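Local coordinates for putative nucleoprotein (PDB 4EWC), which encapsidates the negative-strand RNA genome of infectious salmon anemia virus, shielding it from nucleases and forming the ribonucleoprotein template for transcription and replication, at residues Met171-Met181 with Pro392-Tyr400. Residues are numbered along the deposited sequence; the frame is centred on the assembly and turned at random.
Sequences MSIWQNGQAIM and PPISSLMMY. Unlike the reference sequence in segment 171-181: Met181 (reference Ile).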
loop_
_atom_site.group_PDB
_atom_site.type_symbol
_atom_site.label_atom_id
_atom_site.label_comp_id
_atom_site.label_asym_id
_atom_site.label_seq_id
_atom_site.Cartn_x
_atom_site.Cartn_y
_atom_site.Cartn_z
HETATM N N MSE A 171 15.119 31.498 7.059
HETATM C CA MSE A 171 15.128 31.026 5.691
HETATM C C MSE A 171 15.336 29.510 5.596
HETATM O O MSE A 171 15.092 28.913 4.555
HETATM C CB MSE A 171 16.154 31.782 4.852
HETATM C CG MSE A 171 15.592 33.042 4.226
HETATM SE SE MSE A 171 16.886 34.355 3.415
HETATM C CE MSE A 171 17.932 33.101 2.313
ATOM N N SER A 172 15.784 28.879 6.674
ATOM C CA SER A 172 15.956 27.424 6.664
ATOM C C SER A 172 14.653 26.697 7.054
ATOM O O SER A 172 14.567 25.464 7.018
ATOM C CB SER A 172 17.135 26.990 7.565
ATOM O OG SER A 172 16.883 27.277 8.923
ATOM N N ILE A 173 13.640 27.474 7.410
ATOM C CA ILE A 173 12.355 26.909 7.774
ATOM C C ILE A 173 11.468 26.711 6.550
ATOM O O ILE A 173 11.190 27.655 5.797
ATOM C CB ILE A 173 11.635 27.774 8.808
ATOM C CG1 ILE A 173 12.467 27.830 10.083
ATOM C CG2 ILE A 173 10.242 27.212 9.104
ATOM C CD1 ILE A 173 12.068 28.939 11.052
ATOM N N TRP A 174 11.029 25.468 6.381
ATOM C CA TRP A 174 10.233 25.032 5.234
ATOM C C TRP A 174 9.130 26.001 4.813
ATOM O O TRP A 174 9.102 26.460 3.670
ATOM C CB TRP A 174 9.635 23.659 5.515
ATOM C CG TRP A 174 8.865 23.187 4.388
ATOM C CD1 TRP A 174 9.352 22.663 3.240
ATOM C CD2 TRP A 174 7.440 23.217 4.255
ATOM N NE1 TRP A 174 8.320 22.349 2.391
ATOM C CE2 TRP A 174 7.134 22.681 2.991
ATOM C CE3 TRP A 174 6.394 23.639 5.087
ATOM C CZ2 TRP A 174 5.817 22.545 2.537
ATOM C CZ3 TRP A 174 5.105 23.515 4.628
ATOM C CH2 TRP A 174 4.827 22.963 3.361
ATOM N N GLN A 175 8.246 26.319 5.754
ATOM C CA GLN A 175 7.152 27.256 5.510
ATOM C C GLN A 175 7.634 28.523 4.845
ATOM O O GLN A 175 6.911 29.110 4.042
ATOM C CB GLN A 175 6.427 27.641 6.813
ATOM C CG GLN A 175 5.466 26.617 7.365
ATOM C CD GLN A 175 6.168 25.587 8.217
ATOM O OE1 GLN A 175 7.403 25.494 8.212
ATOM N NE2 GLN A 175 5.389 24.811 8.970
ATOM N N ASN A 176 8.852 28.950 5.187
ATOM C CA ASN A 176 9.355 30.228 4.699
ATOM C C ASN A 176 9.808 30.201 3.216
ATOM O O ASN A 176 9.554 31.152 2.456
ATOM C CB ASN A 176 10.416 30.788 5.642
ATOM C CG ASN A 176 9.856 31.133 7.041
ATOM O OD1 ASN A 176 8.739 31.617 7.180
ATOM N ND2 ASN A 176 10.652 30.877 8.076
ATOM N N GLY A 177 10.466 29.118 2.802
ATOM C CA GLY A 177 10.718 28.904 1.393
ATOM C C GLY A 177 9.448 28.976 0.540
ATOM O O GLY A 177 9.409 29.671 -0.476
ATOM N N GLN A 178 8.414 28.244 0.948
ATOM C CA GLN A 178 7.098 28.331 0.312
ATOM C C GLN A 178 6.605 29.764 0.225
ATOM O O GLN A 178 6.112 30.208 -0.813
ATOM C CB GLN A 178 6.070 27.547 1.121
ATOM C CG GLN A 178 6.359 26.079 1.227
ATOM C CD GLN A 178 6.431 25.431 -0.126
ATOM O OE1 GLN A 178 5.413 25.279 -0.799
ATOM N NE2 GLN A 178 7.647 25.034 -0.540
ATOM N N ALA A 179 6.726 30.470 1.343
ATOM C CA ALA A 179 6.264 31.844 1.438
ATOM C C ALA A 179 7.013 32.757 0.462
ATOM O O ALA A 179 6.416 33.642 -0.150
ATOM C CB ALA A 179 6.398 32.339 2.866
ATOM N N ILE A 180 8.315 32.527 0.317
ATOM C CA ILE A 180 9.160 33.323 -0.568
ATOM C C ILE A 180 8.752 33.169 -2.049
ATOM O O ILE A 180 8.588 34.158 -2.764
ATOM C CB ILE A 180 10.662 33.004 -0.307
ATOM C CG1 ILE A 180 11.096 33.675 1.008
ATOM C CG2 ILE A 180 11.551 33.449 -1.447
ATOM C CD1 ILE A 180 12.394 33.144 1.606
HETATM N N MSE A 181 8.547 31.937 -2.505
HETATM C CA MSE A 181 8.085 31.726 -3.874
HETATM C C MSE A 181 6.691 32.328 -4.138
HETATM O O MSE A 181 6.420 32.822 -5.232
HETATM C CB MSE A 181 8.057 30.236 -4.237
HETATM C CG MSE A 181 9.380 29.572 -4.412
HETATM SE SE MSE A 181 10.605 30.533 -5.627
HETATM C CE MSE A 181 9.527 30.798 -7.214
ATOM N N PRO A 392 14.063 19.789 -5.017
ATOM C CA PRO A 392 14.015 19.688 -3.547
ATOM C C PRO A 392 13.183 20.824 -2.981
ATOM O O PRO A 392 12.847 21.748 -3.723
ATOM C CB PRO A 392 15.485 19.890 -3.152
ATOM C CG PRO A 392 16.056 20.746 -4.263
ATOM C CD PRO A 392 15.403 20.210 -5.491
ATOM N N PRO A 393 12.835 20.761 -1.706
ATOM C CA PRO A 393 12.188 21.900 -1.043
ATOM C C PRO A 393 12.932 23.218 -1.269
ATOM O O PRO A 393 14.173 23.261 -1.292
ATOM C CB PRO A 393 12.264 21.531 0.440
ATOM C CG PRO A 393 12.176 20.038 0.420
ATOM C CD PRO A 393 12.834 19.558 -0.871
ATOM N N ILE A 394 12.150 24.281 -1.417
ATOM C CA ILE A 394 12.642 25.618 -1.698
ATOM C C ILE A 394 13.762 26.038 -0.756
ATOM O O ILE A 394 14.861 26.366 -1.197
ATOM C CB ILE A 394 11.476 26.642 -1.663
ATOM C CG1 ILE A 394 10.491 26.330 -2.782
ATOM C CG2 ILE A 394 11.992 28.065 -1.803
ATOM C CD1 ILE A 394 11.144 26.312 -4.165
ATOM N N SER A 395 13.473 26.003 0.541
ATOM C CA SER A 395 14.464 26.341 1.571
ATOM C C SER A 395 15.740 25.540 1.423
ATOM O O SER A 395 16.838 26.107 1.436
ATOM C CB SER A 395 13.890 26.158 2.974
ATOM O OG SER A 395 13.037 27.234 3.297
ATOM N N SER A 396 15.587 24.228 1.271
ATOM C CA SER A 396 16.726 23.342 1.047
ATOM C C SER A 396 17.556 23.864 -0.112
ATOM O O SER A 396 18.774 23.958 -0.032
ATOM C CB SER A 396 16.251 21.920 0.761
ATOM O OG SER A 396 15.678 21.334 1.925
ATOM N N LEU A 397 16.865 24.226 -1.185
ATOM C CA LEU A 397 17.503 24.705 -2.404
ATOM C C LEU A 397 18.276 26.018 -2.151
ATOM O O LEU A 397 19.425 26.152 -2.562
ATOM C CB LEU A 397 16.442 24.870 -3.489
ATOM C CG LEU A 397 16.763 24.936 -4.985
ATOM C CD1 LEU A 397 17.903 24.025 -5.369
ATOM C CD2 LEU A 397 15.520 24.575 -5.799
HETATM N N MSE A 398 17.662 26.946 -1.428
HETATM C CA MSE A 398 18.315 28.193 -1.085
HETATM C C MSE A 398 19.526 27.950 -0.224
HETATM O O MSE A 398 20.584 28.556 -0.475
HETATM C CB MSE A 398 17.313 29.087 -0.368
HETATM C CG MSE A 398 16.419 29.796 -1.378
HETATM SE SE MSE A 398 14.881 30.616 -0.470
HETATM C CE MSE A 398 15.505 32.477 -0.465
HETATM N N MSE A 399 19.406 27.087 0.779
HETATM C CA MSE A 399 20.536 26.755 1.657
HETATM C C MSE A 399 21.701 26.156 0.869
HETATM O O MSE A 399 22.852 26.519 1.066
HETATM C CB MSE A 399 20.117 25.747 2.739
HETATM C CG MSE A 399 19.409 26.332 3.924
HETATM SE SE MSE A 399 18.883 24.905 5.196
HETATM C CE MSE A 399 20.660 24.127 5.520
ATOM N N TYR A 400 21.373 25.213 -0.005
ATOM C CA TYR A 400 22.365 24.438 -0.728
ATOM C C TYR A 400 23.192 25.377 -1.590
ATOM O O TYR A 400 24.422 25.299 -1.596
ATOM C CB TYR A 400 21.664 23.350 -1.533
ATOM C CG TYR A 400 22.554 22.467 -2.371
ATOM C CD1 TYR A 400 23.137 21.325 -1.838
ATOM C CD2 TYR A 400 22.784 22.758 -3.704
ATOM C CE1 TYR A 400 23.945 20.511 -2.607
ATOM C CE2 TYR A 400 23.587 21.955 -4.482
ATOM C CZ TYR A 400 24.173 20.838 -3.929
ATOM O OH TYR A 400 24.989 20.040 -4.709
HETATM O O HOH W 1 10.894 25.104 1.448
#
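The indole of Trp174 meets Pro393 at its edge: CB of the proline lies near the ring plane, 4.2 Å from CD1, and the two side chains cross at about a right angle. CG of Gln178, one turn further along the helix, lies over one indole face, offset toward the rim, while CD of Gln175 lies at the edge in plane. CG of Trp174 is anti to the backbone N (chi1 -179°), which lets the ring swing back toward Pro393 although its CB points away.

Beyond this pair, the contact is a worked example of two helices meeting at a glycine. Segments 174-181 and 394-400 cross at 90°, their axes 8.2 Å apart. Gly177 has no side chain on the side facing helix 394-400, so the backbones come close, its CA 4.5 Å from CA of Ser395, and the serine settles against its main chain. Ser395 is a small polar knob in a hole formed by Met171, Trp174, Asn176 and Gly177. Its OG donates to O of Met171 at 2.9 Å, approaching from above the carbonyl plane, and accepts a weak hydrogen bond from N of Gly177. A water accepts from N of Ser395 and donates to O of Trp174, bridging the first turns of both helices.

CG2 of Ile394 lies against the backbone of Gly177, 3.5 Å from its CA. Apolar contacts flank the serine: CD1 of Ile394 meets CG of Met181, a residue differing from the reference sequence and, like Met171 and Met398, a selenomethionine. Met398, bent at its last torsion, reaches tip to tip toward Ile180, with CE 3.8 Å from CD1, and crosses Met171 at about a right angle, CE to CE.

This buried junction joins helix 174-188 to the start of helix 394-402. Helix 253-269 packs against Gln178, Met181 and Ile394, helix 142-162 touches Met171 and Met398, and Lys429 of strand 429-432 makes backbone hydrogen bonds with Ser172 and Trp174.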